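Local coordinates for pectate lyase (Bacillus, PDB 3VMV), which probably cleaves polygalacturonate (pectate) as a secreted pectate lyase of polysaccharide lyase family 1, at residues Asn131-His136 with Tyr164-Trp169; Trp169-Asn174 with His198-Asn203; Asn244-Val249 with Arg280-Val285. All blocks are in the same frame, centred on the assembly; numbering follows the deposited sequence.

Interaction 1. Residues Asn131-His136 with Tyr164-Trp169; sequences NVWIDH and YITVSW
The flat ring of His136 has the methylene of Trp169 on one face: CB sits 3.4 Å from the imidazole centroid, almost straight above it. The indole lies nearly parallel to the imidazole, with planes 4° apart, but is slid so far that the two rings barely overlap, so the contact is chiefly of CB with the imidazole face. At the edge of the imidazole, in its plane, stands OD2 of Asp135, and OD1 of the same carboxylate lies near the rim of the Trp169 indole. The Trp133 ring carries CB of Asp135 over one face and the carbonyl oxygen of Thr166 at its edge, while Thr166 CG2 comes alongside, 3.9 Å from Trp133 CD1.

Trp133 and His136 are joined through Ser168 and Asp135 by a short chain of hydrogen bonds. Trp133 NE1 donates to Ser168 OG (2.8 Å), Ser168 OG donates to the anti lone pair of Asp135 OD1 (2.7 Å), and His136 ND1 donates to Asp135 OD2 (2.7 Å). Ser168 reaches both neighbours because OG lies between its backbone N and carbonyl carbon (chi1 59°). Thr166 turns its hydroxyl to Gln5 instead.

Beneath runs a parallel ladder of strands 132-135 and 165-168, with bonds such as Thr166 N to Val132 O, 2.9 Å. Val132, Ile134, Ile165 and Val167 share the other face, turned into the interior of the parallel beta-helix. Branched aliphatics suit that place, and Val132 CB lies 4.2 Å from Ile165 CG2.

Chemically, the small serine hydroxyl is both acceptor and donor, so it can link a tryptophan N-H to a buried carboxylate. Donation to Asp135 would probably make OG a better acceptor for the indole, and Asp135, gripped at both oxygens, holds the imidazole against rotation.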
loop_
_atom_site.group_PDB
_atom_site.type_symbol
_atom_site.label_atom_id
_atom_site.label_comp_id
_atom_site.label_asym_id
_atom_site.label_seq_id
_atom_site.Cartn_x
_atom_site.Cartn_y
_atom_site.Cartn_z
ATOM N N ASN A 131 3.471 -10.057 -7.000
ATOM C CA ASN A 131 3.306 -9.288 -8.256
ATOM C C ASN A 131 1.991 -8.550 -8.255
ATOM O O ASN A 131 1.064 -8.914 -8.927
ATOM C CB ASN A 131 3.492 -10.162 -9.504
ATOM C CG ASN A 131 4.940 -10.519 -9.699
ATOM O OD1 ASN A 131 5.719 -9.724 -10.263
ATOM N ND2 ASN A 131 5.336 -11.641 -9.167
ATOM N N VAL A 132 1.928 -7.540 -7.400
ATOM C CA VAL A 132 0.750 -6.756 -7.192
ATOM C C VAL A 132 1.104 -5.297 -7.393
ATOM O O VAL A 132 2.105 -4.833 -6.829
ATOM C CB VAL A 132 0.288 -6.924 -5.764
ATOM C CG1 VAL A 132 -0.911 -6.042 -5.466
ATOM C CG2 VAL A 132 -0.031 -8.405 -5.433
ATOM N N TRP A 133 0.312 -4.603 -8.200
ATOM C CA TRP A 133 0.511 -3.184 -8.472
ATOM C C TRP A 133 -0.730 -2.415 -7.991
ATOM O O TRP A 133 -1.840 -2.681 -8.482
ATOM C CB TRP A 133 0.731 -3.039 -9.977
ATOM C CG TRP A 133 1.087 -1.642 -10.421
ATOM C CD1 TRP A 133 1.697 -0.687 -9.658
ATOM C CD2 TRP A 133 0.931 -1.090 -11.729
ATOM N NE1 TRP A 133 1.910 0.461 -10.414
ATOM C CE2 TRP A 133 1.432 0.235 -11.683
ATOM C CE3 TRP A 133 0.374 -1.577 -12.930
ATOM C CZ2 TRP A 133 1.444 1.065 -12.797
ATOM C CZ3 TRP A 133 0.391 -0.760 -14.044
ATOM C CH2 TRP A 133 0.897 0.554 -13.961
ATOM N N ILE A 134 -0.533 -1.523 -7.017
ATOM C CA ILE A 134 -1.610 -0.709 -6.434
ATOM C C ILE A 134 -1.300 0.721 -6.885
ATOM O O ILE A 134 -0.335 1.291 -6.378
ATOM C CB ILE A 134 -1.565 -0.864 -4.944
ATOM C CG1 ILE A 134 -1.962 -2.305 -4.620
ATOM C CG2 ILE A 134 -2.522 0.189 -4.234
ATOM C CD1 ILE A 134 -1.645 -2.728 -3.164
ATOM N N ASP A 135 -2.067 1.209 -7.863
ATOM C CA ASP A 135 -1.700 2.435 -8.595
ATOM C C ASP A 135 -2.854 3.402 -8.740
ATOM O O ASP A 135 -3.953 3.044 -9.108
ATOM C CB ASP A 135 -1.177 2.007 -9.966
ATOM C CG ASP A 135 -0.795 3.198 -10.854
ATOM O OD1 ASP A 135 0.280 3.761 -10.608
ATOM O OD2 ASP A 135 -1.579 3.539 -11.749
ATOM N N HIS A 136 -2.606 4.677 -8.476
ATOM C CA HIS A 136 -3.576 5.721 -8.792
ATOM C C HIS A 136 -4.906 5.567 -8.065
ATOM O O HIS A 136 -5.960 5.834 -8.610
ATOM C CB HIS A 136 -3.779 5.867 -10.316
ATOM C CG HIS A 136 -2.754 6.740 -10.976
ATOM N ND1 HIS A 136 -1.683 6.228 -11.676
ATOM C CD2 HIS A 136 -2.614 8.091 -11.001
ATOM C CE1 HIS A 136 -0.967 7.232 -12.171
ATOM N NE2 HIS A 136 -1.496 8.372 -11.757
ATOM N N TYR A 164 7.110 -8.631 -4.080
ATOM C CA TYR A 164 7.115 -8.048 -5.428
ATOM C C TYR A 164 5.894 -7.162 -5.616
ATOM O O TYR A 164 5.004 -7.445 -6.430
ATOM C CB TYR A 164 7.222 -9.134 -6.555
ATOM C CG TYR A 164 8.501 -9.945 -6.506
ATOM C CD1 TYR A 164 9.710 -9.383 -6.861
ATOM C CD2 TYR A 164 8.478 -11.285 -6.103
ATOM C CE1 TYR A 164 10.882 -10.123 -6.793
ATOM C CE2 TYR A 164 9.633 -12.032 -6.051
ATOM C CZ TYR A 164 10.818 -11.435 -6.395
ATOM O OH TYR A 164 11.979 -12.160 -6.343
ATOM N N ILE A 165 5.842 -6.076 -4.845
ATOM C CA ILE A 165 4.645 -5.245 -4.759
ATOM C C ILE A 165 5.061 -3.808 -5.035
ATOM O O ILE A 165 6.093 -3.367 -4.502
ATOM C CB ILE A 165 4.050 -5.348 -3.362
ATOM C CG1 ILE A 165 3.885 -6.830 -2.999
ATOM C CG2 ILE A 165 2.725 -4.547 -3.276
ATOM C CD1 ILE A 165 3.330 -7.097 -1.650
ATOM N N THR A 166 4.303 -3.106 -5.887
ATOM C CA THR A 166 4.542 -1.677 -6.121
ATOM C C THR A 166 3.300 -0.892 -5.795
ATOM O O THR A 166 2.223 -1.227 -6.283
ATOM C CB THR A 166 4.951 -1.420 -7.558
ATOM O OG1 THR A 166 6.257 -1.955 -7.785
ATOM C CG2 THR A 166 5.027 0.088 -7.855
ATOM N N VAL A 167 3.476 0.145 -4.990
ATOM C CA VAL A 167 2.419 1.029 -4.547
ATOM C C VAL A 167 2.811 2.404 -5.091
ATOM O O VAL A 167 3.785 3.008 -4.611
ATOM C CB VAL A 167 2.421 1.059 -3.028
ATOM C CG1 VAL A 167 1.392 2.059 -2.455
ATOM C CG2 VAL A 167 2.133 -0.370 -2.504
ATOM N N SER A 168 2.067 2.859 -6.078
ATOM C CA SER A 168 2.458 4.059 -6.822
ATOM C C SER A 168 1.311 5.011 -7.063
ATOM O O SER A 168 0.186 4.609 -7.335
ATOM C CB SER A 168 3.095 3.630 -8.154
ATOM O OG SER A 168 2.207 2.863 -8.952
ATOM N N TRP A 169 1.619 6.307 -7.033
ATOM C CA TRP A 169 0.657 7.332 -7.475
ATOM C C TRP A 169 -0.654 7.371 -6.693
ATOM O O TRP A 169 -1.656 7.816 -7.215
ATOM C CB TRP A 169 0.360 7.223 -8.994
ATOM C CG TRP A 169 1.625 7.482 -9.812
ATOM C CD1 TRP A 169 2.392 6.544 -10.474
ATOM C CD2 TRP A 169 2.208 8.772 -10.094
ATOM N NE1 TRP A 169 3.417 7.194 -11.154
ATOM C CE2 TRP A 169 3.340 8.542 -10.920
ATOM C CE3 TRP A 169 1.892 10.086 -9.716
ATOM C CZ2 TRP A 169 4.167 9.595 -11.386
ATOM C CZ3 TRP A 169 2.708 11.136 -10.199
ATOM C CH2 TRP A 169 3.832 10.857 -11.022
#

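Interaction 2. Residues Trp169-Asn174 with His198-Asn203; sequences WNKFEN and HNYFNN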
loop_
_atom_site.group_PDB
_atom_site.type_symbol
_atom_site.label_atom_id
_atom_site.label_comp_id
_atom_site.label_asym_id
_atom_site.label_seq_id
_atom_site.Cartn_x
_atom_site.Cartn_y
_atom_site.Cartn_z
ATOM N N TRP A 169 1.619 6.307 -7.033
ATOM C CA TRP A 169 0.657 7.332 -7.475
ATOM C C TRP A 169 -0.654 7.371 -6.693
ATOM O O TRP A 169 -1.656 7.816 -7.215
ATOM C CB TRP A 169 0.360 7.223 -8.994
ATOM C CG TRP A 169 1.625 7.482 -9.812
ATOM C CD1 TRP A 169 2.392 6.544 -10.474
ATOM C CD2 TRP A 169 2.208 8.772 -10.094
ATOM N NE1 TRP A 169 3.417 7.194 -11.154
ATOM C CE2 TRP A 169 3.340 8.542 -10.920
ATOM C CE3 TRP A 169 1.892 10.086 -9.716
ATOM C CZ2 TRP A 169 4.167 9.595 -11.386
ATOM C CZ3 TRP A 169 2.708 11.136 -10.199
ATOM C CH2 TRP A 169 3.832 10.857 -11.022
ATOM N N ASN A 170 -0.640 6.902 -5.444
ATOM C CA ASN A 170 -1.868 6.894 -4.663
ATOM C C ASN A 170 -1.910 8.053 -3.717
ATOM O O ASN A 170 -0.873 8.653 -3.408
ATOM C CB ASN A 170 -1.938 5.620 -3.799
ATOM C CG ASN A 170 -1.821 4.340 -4.616
ATOM O OD1 ASN A 170 -2.776 3.945 -5.287
ATOM N ND2 ASN A 170 -0.673 3.640 -4.496
ATOM N N LYS A 171 -3.095 8.369 -3.217
ATOM C CA LYS A 171 -3.188 9.303 -2.075
ATOM C C LYS A 171 -3.605 8.489 -0.860
ATOM O O LYS A 171 -4.501 7.656 -0.956
ATOM C CB LYS A 171 -4.230 10.371 -2.327
ATOM C CG LYS A 171 -3.894 11.268 -3.540
ATOM C CD LYS A 171 -4.924 12.410 -3.635
ATOM C CE LYS A 171 -4.534 13.388 -4.761
ATOM N NZ LYS A 171 -5.497 14.541 -4.782
ATOM N N PHE A 172 -2.887 8.689 0.252
ATOM C CA PHE A 172 -3.234 8.104 1.555
ATOM C C PHE A 172 -3.447 9.317 2.464
ATOM O O PHE A 172 -2.514 10.093 2.695
ATOM C CB PHE A 172 -2.028 7.340 2.126
ATOM C CG PHE A 172 -1.672 6.070 1.403
ATOM C CD1 PHE A 172 -2.089 4.837 1.921
ATOM C CD2 PHE A 172 -0.931 6.091 0.215
ATOM C CE1 PHE A 172 -1.763 3.637 1.309
ATOM C CE2 PHE A 172 -0.591 4.901 -0.407
ATOM C CZ PHE A 172 -1.032 3.654 0.129
ATOM N N GLU A 173 -4.649 9.511 3.006
ATOM C CA GLU A 173 -4.927 10.720 3.739
ATOM C C GLU A 173 -5.840 10.427 4.897
ATOM O O GLU A 173 -6.616 9.479 4.875
ATOM C CB GLU A 173 -5.629 11.735 2.845
ATOM C CG GLU A 173 -4.869 12.076 1.559
ATOM C CD GLU A 173 -5.420 13.323 0.853
ATOM O OE1 GLU A 173 -5.903 13.200 -0.296
ATOM O OE2 GLU A 173 -5.358 14.445 1.429
ATOM N N ASN A 174 -5.750 11.286 5.899
ATOM C CA ASN A 174 -6.752 11.344 6.971
ATOM C C ASN A 174 -6.949 10.008 7.634
ATOM O O ASN A 174 -8.048 9.421 7.562
ATOM C CB ASN A 174 -8.097 11.891 6.442
ATOM C CG ASN A 174 -7.929 13.205 5.685
ATOM O OD1 ASN A 174 -7.089 14.019 6.018
ATOM N ND2 ASN A 174 -8.772 13.417 4.674
ATOM N N HIS A 198 5.890 8.022 -5.727
ATOM C CA HIS A 198 4.919 9.020 -6.186
ATOM C C HIS A 198 3.591 8.983 -5.472
ATOM O O HIS A 198 2.574 9.315 -6.044
ATOM C CB HIS A 198 4.756 8.969 -7.710
ATOM C CG HIS A 198 5.973 9.434 -8.443
ATOM N ND1 HIS A 198 6.973 8.574 -8.856
ATOM C CD2 HIS A 198 6.386 10.683 -8.763
ATOM C CE1 HIS A 198 7.922 9.277 -9.457
ATOM N NE2 HIS A 198 7.584 10.555 -9.424
ATOM N N ASN A 199 3.609 8.592 -4.206
ATOM C CA ASN A 199 2.383 8.699 -3.412
ATOM C C ASN A 199 2.348 9.997 -2.633
ATOM O O ASN A 199 3.396 10.578 -2.302
ATOM C CB ASN A 199 2.296 7.546 -2.390
ATOM C CG ASN A 199 2.335 6.172 -3.049
ATOM O OD1 ASN A 199 1.362 5.718 -3.645
ATOM N ND2 ASN A 199 3.516 5.508 -2.984
ATOM N N TYR A 200 1.137 10.386 -2.267
ATOM C CA TYR A 200 0.901 11.484 -1.350
ATOM C C TYR A 200 0.469 10.881 -0.018
ATOM O O TYR A 200 -0.530 10.124 0.016
ATOM C CB TYR A 200 -0.265 12.286 -1.896
ATOM C CG TYR A 200 -0.617 13.582 -1.210
ATOM C CD1 TYR A 200 0.363 14.513 -0.838
ATOM C CD2 TYR A 200 -1.949 13.921 -0.984
ATOM C CE1 TYR A 200 0.011 15.722 -0.258
ATOM C CE2 TYR A 200 -2.281 15.128 -0.396
ATOM C CZ TYR A 200 -1.320 16.018 -0.068
ATOM O OH TYR A 200 -1.636 17.252 0.507
ATOM N N PHE A 201 1.236 11.166 1.035
ATOM C CA PHE A 201 0.942 10.680 2.393
ATOM C C PHE A 201 0.616 11.899 3.227
ATOM O O PHE A 201 1.517 12.635 3.603
ATOM C CB PHE A 201 2.179 9.980 2.957
ATOM C CG PHE A 201 2.627 8.750 2.165
ATOM C CD1 PHE A 201 1.811 7.619 2.038
ATOM C CD2 PHE A 201 3.901 8.693 1.611
ATOM C CE1 PHE A 201 2.270 6.491 1.336
ATOM C CE2 PHE A 201 4.391 7.561 0.965
ATOM C CZ PHE A 201 3.558 6.451 0.797
ATOM N N ASN A 202 -0.652 12.153 3.547
ATOM C CA ASN A 202 -1.024 13.457 4.098
ATOM C C ASN A 202 -2.019 13.325 5.268
ATOM O O ASN A 202 -3.023 12.633 5.161
ATOM C CB ASN A 202 -1.662 14.288 2.970
ATOM C CG ASN A 202 -2.220 15.586 3.465
ATOM O OD1 ASN A 202 -1.494 16.402 4.030
ATOM N ND2 ASN A 202 -3.502 15.809 3.216
ATOM N N ASN A 203 -1.743 14.045 6.349
ATOM C CA ASN A 203 -2.637 14.064 7.525
ATOM C C ASN A 203 -2.851 12.656 8.094
ATOM O O ASN A 203 -3.986 12.129 8.146
ATOM C CB ASN A 203 -3.950 14.780 7.260
ATOM C CG ASN A 203 -4.735 14.990 8.531
ATOM O OD1 ASN A 203 -4.178 15.392 9.558
ATOM N ND2 ASN A 203 -6.033 14.757 8.466
#
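Asn199 OD1 is gripped twice by Asn170, from the backbone N at 2.9 Å and from ND2 at 3.0 Å, the two amides lying side by side with planes 7° apart. The ladder goes on beyond the pair: Asn170 OD1 accepts from Asn137 N, and Asn221 OD1 accepts from Asn199 N. At the far end, Asn203 ND2 gives Asn174 OD1 an almost straight bond (2.8 Å) and also reaches Phe143 O. Between them, Asn202 ND2 meets Glu173 OE2 at 2.9 Å on the anti side of the carboxylate, and parallel backbone bonds such as Phe172 N to Tyr200 O (2.8 Å) join the strands.

On the buried face Phe172 and Phe201 point the same way with tilted rings, CD2 of Phe172 lying 3.4 Å from CE1 of Phe201. In the bend before the strands, His198 forms an offset stack with the six-membered ring of Trp169, centroids 4.2 Å apart, with CB of His198 over the centre of that ring; His198 NE2 is held by Gln307. An alanine in place of Trp169 would remove the indole, probably leaving His198 without its stacking partner and opening a gap beside helix 309-319.

Trp169 and His198 both have left-handed backbone torsions, each followed by an asparagine whose side chain bonds to a neighbouring coil, which is the asparagine ladder characteristic of bends in pectate lyase parallel beta-helices.

Interaction 3. Residues Asn244-Val249 with Arg280-Val285; sequences NYFDNV and RGNVFV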
loop_
_atom_site.group_PDB
_atom_site.type_symbol
_atom_site.label_atom_id
_atom_site.label_comp_id
_atom_site.label_asym_id
_atom_site.label_seq_id
_atom_site.Cartn_x
_atom_site.Cartn_y
_atom_site.Cartn_z
ATOM N N ASN A 244 12.552 11.941 -1.664
ATOM C CA ASN A 244 11.211 12.238 -1.188
ATOM C C ASN A 244 11.139 13.629 -0.613
ATOM O O ASN A 244 12.156 14.163 -0.189
ATOM C CB ASN A 244 10.775 11.252 -0.088
ATOM C CG ASN A 244 10.820 9.796 -0.522
ATOM O OD1 ASN A 244 9.872 9.290 -1.119
ATOM N ND2 ASN A 244 11.905 9.115 -0.199
ATOM N N TYR A 245 9.929 14.179 -0.573
ATOM C CA TYR A 245 9.692 15.490 -0.001
ATOM C C TYR A 245 8.885 15.341 1.283
ATOM O O TYR A 245 7.836 14.689 1.247
ATOM C CB TYR A 245 8.954 16.387 -1.023
ATOM C CG TYR A 245 9.036 17.835 -0.709
ATOM C CD1 TYR A 245 10.052 18.572 -1.289
ATOM C CD2 TYR A 245 8.149 18.464 0.148
ATOM C CE1 TYR A 245 10.216 19.872 -1.051
ATOM C CE2 TYR A 245 8.344 19.881 0.416
ATOM C CZ TYR A 245 9.390 20.505 -0.211
ATOM O OH TYR A 245 9.696 21.837 -0.038
ATOM N N PHE A 246 9.390 15.900 2.402
ATOM C CA PHE A 246 8.673 15.805 3.657
ATOM C C PHE A 246 8.377 17.215 4.166
ATOM O O PHE A 246 9.278 18.051 4.214
ATOM C CB PHE A 246 9.589 15.174 4.719
ATOM C CG PHE A 246 10.004 13.758 4.440
ATOM C CD1 PHE A 246 9.316 12.687 5.024
ATOM C CD2 PHE A 246 11.080 13.473 3.590
ATOM C CE1 PHE A 246 9.713 11.370 4.803
ATOM C CE2 PHE A 246 11.497 12.165 3.387
ATOM C CZ PHE A 246 10.825 11.095 3.960
ATOM N N ASP A 247 7.132 17.461 4.589
ATOM C CA ASP A 247 6.754 18.752 5.151
ATOM C C ASP A 247 5.997 18.457 6.443
ATOM O O ASP A 247 4.928 17.828 6.392
ATOM C CB ASP A 247 5.833 19.478 4.157
ATOM C CG ASP A 247 5.235 20.783 4.718
ATOM O OD1 ASP A 247 4.471 21.413 3.982
ATOM O OD2 ASP A 247 5.534 21.205 5.849
ATOM N N ASN A 248 6.531 18.930 7.573
ATOM C CA ASN A 248 5.836 18.848 8.855
ATOM C C ASN A 248 5.585 17.404 9.202
ATOM O O ASN A 248 4.434 17.001 9.473
ATOM C CB ASN A 248 4.521 19.637 8.816
ATOM C CG ASN A 248 3.868 19.755 10.186
ATOM O OD1 ASN A 248 2.631 19.854 10.291
ATOM N ND2 ASN A 248 4.668 19.738 11.229
ATOM N N VAL A 249 6.658 16.615 9.181
ATOM C CA VAL A 249 6.576 15.176 9.446
ATOM C C VAL A 249 7.269 14.767 10.727
ATOM O O VAL A 249 8.488 14.879 10.861
ATOM C CB VAL A 249 7.222 14.405 8.302
ATOM C CG1 VAL A 249 7.298 12.874 8.571
ATOM C CG2 VAL A 249 6.424 14.631 7.015
ATOM N N ARG A 280 19.033 9.303 0.753
ATOM C CA ARG A 280 19.679 10.109 -0.274
ATOM C C ARG A 280 18.704 11.091 -0.902
ATOM O O ARG A 280 17.576 10.706 -1.304
ATOM C CB ARG A 280 20.205 9.159 -1.333
ATOM C CG ARG A 280 20.823 9.783 -2.532
ATOM C CD ARG A 280 21.388 8.640 -3.394
ATOM N NE ARG A 280 21.873 9.074 -4.708
ATOM C CZ ARG A 280 23.079 9.592 -4.932
ATOM N NH1 ARG A 280 23.929 9.772 -3.927
ATOM N NH2 ARG A 280 23.430 9.954 -6.163
ATOM N N GLY A 281 19.086 12.360 -0.994
ATOM C CA GLY A 281 18.304 13.276 -1.822
ATOM C C GLY A 281 16.968 13.733 -1.301
ATOM O O GLY A 281 16.232 14.395 -2.033
ATOM N N ASN A 282 16.677 13.442 -0.030
ATOM C CA ASN A 282 15.400 13.883 0.522
ATOM C C ASN A 282 15.398 15.375 0.877
ATOM O O ASN A 282 16.445 15.957 1.140
ATOM C CB ASN A 282 15.060 13.051 1.749
ATOM C CG ASN A 282 14.940 11.568 1.414
ATOM O OD1 ASN A 282 14.002 11.164 0.744
ATOM N ND2 ASN A 282 15.904 10.757 1.871
ATOM N N VAL A 283 14.216 15.983 0.818
ATOM C CA VAL A 283 14.030 17.361 1.239
ATOM C C VAL A 283 13.149 17.333 2.477
ATOM O O VAL A 283 12.064 16.752 2.449
ATOM C CB VAL A 283 13.428 18.204 0.118
ATOM C CG1 VAL A 283 12.974 19.574 0.657
ATOM C CG2 VAL A 283 14.468 18.383 -1.021
ATOM N N PHE A 284 13.645 17.940 3.554
ATOM C CA PHE A 284 12.932 17.956 4.828
ATOM C C PHE A 284 12.585 19.401 5.185
ATOM O O PHE A 284 13.489 20.213 5.434
ATOM C CB PHE A 284 13.856 17.386 5.928
ATOM C CG PHE A 284 14.312 15.969 5.678
ATOM C CD1 PHE A 284 13.452 14.888 5.898
ATOM C CD2 PHE A 284 15.634 15.713 5.319
ATOM C CE1 PHE A 284 13.873 13.569 5.702
ATOM C CE2 PHE A 284 16.069 14.396 5.121
ATOM C CZ PHE A 284 15.185 13.339 5.313
ATOM N N VAL A 285 11.283 19.722 5.198
ATOM C CA VAL A 285 10.880 21.053 5.602
ATOM C C VAL A 285 10.094 20.927 6.905
ATOM O O VAL A 285 9.115 20.178 6.977
ATOM C CB VAL A 285 9.969 21.670 4.528
ATOM C CG1 VAL A 285 9.522 23.064 4.904
ATOM C CG2 VAL A 285 10.695 21.677 3.171
#
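Tyr245, Phe246 and Asp247 pair in parallel with Val283, Phe284 and Val285, the two segments running within 15° of each other and linked by backbone bonds such as Phe246 N to Val283 O at 2.8 Å. The last of these bonds is Asn248 N to Val285 O (2.9 Å), made where segment 244-249 turns its corner; Val285 O is also met by Thr287 OG1.

Before the strands, Asn282 OD1 takes two N-H groups of Asn244, the backbone N at 2.9 Å and ND2 at 3.1 Å. The amides are nearly coplanar and point the same way, with ND2 lying in the carbonyl plane and the backbone N tilted from it. Their remaining polar atoms are used as well: Asn244 OD1 accepts from Asn221 N, and Asn282 ND2 donates to Val241 O. An asparagine suits this place because one short amide can accept and donate at once, and Asn244 in this way joins the coils before and after it; repetition of such residues builds the asparagine ladder of the parallel beta-helix. Gly281, just before Asn282, has a left-handed backbone that glycine adopts without strain.

Beyond the ladder, Phe246 and Phe284 lie side by side, rings 23° apart and slid so that they barely overlap; CD2 of Phe246 meets CE1 of Phe284 at 3.5 Å. The Phe246 edge is met in plane by Asn282 OD1 and Val283 O, and Phe223 stacks on the same ring, so the aromatic column continues into the neighbouring coil.

On the opposite side of the strands Tyr245 sets CG anti to its backbone N (chi1 -162°), which swings the ring across two valines. CE1 touches Val283 CG1 at 3.3 Å, and the OH oxygen lies 3.4 Å from Val285 CG2. The tyrosine also packs on Thr310 and Lys313 of helix 309-319.

Overall arrangement
From the N terminus, each interaction closes one loop between successive coils: interaction 1 brings 164-169 back beside 131-136, interaction 2 brings 198-203 beside 169-174, and interaction 3 brings 280-285 beside 244-249. The loops follow in series, and none nests or crosses. Interactions 1 and 2 share Trp169, at the bend where one leaves off and the other begins, and are tied by hydrogen bonds from Asn170 ND2 to Ile134 O and from Asn199 ND2 to Val167 O. Interaction 3 lies farther along the beta-helix; its centre is about 14 Å from that of interaction 2, and the strand 222-226 lies between 200-202 and 245-249. Helix 309-319 packs on both interactions 2 and 3.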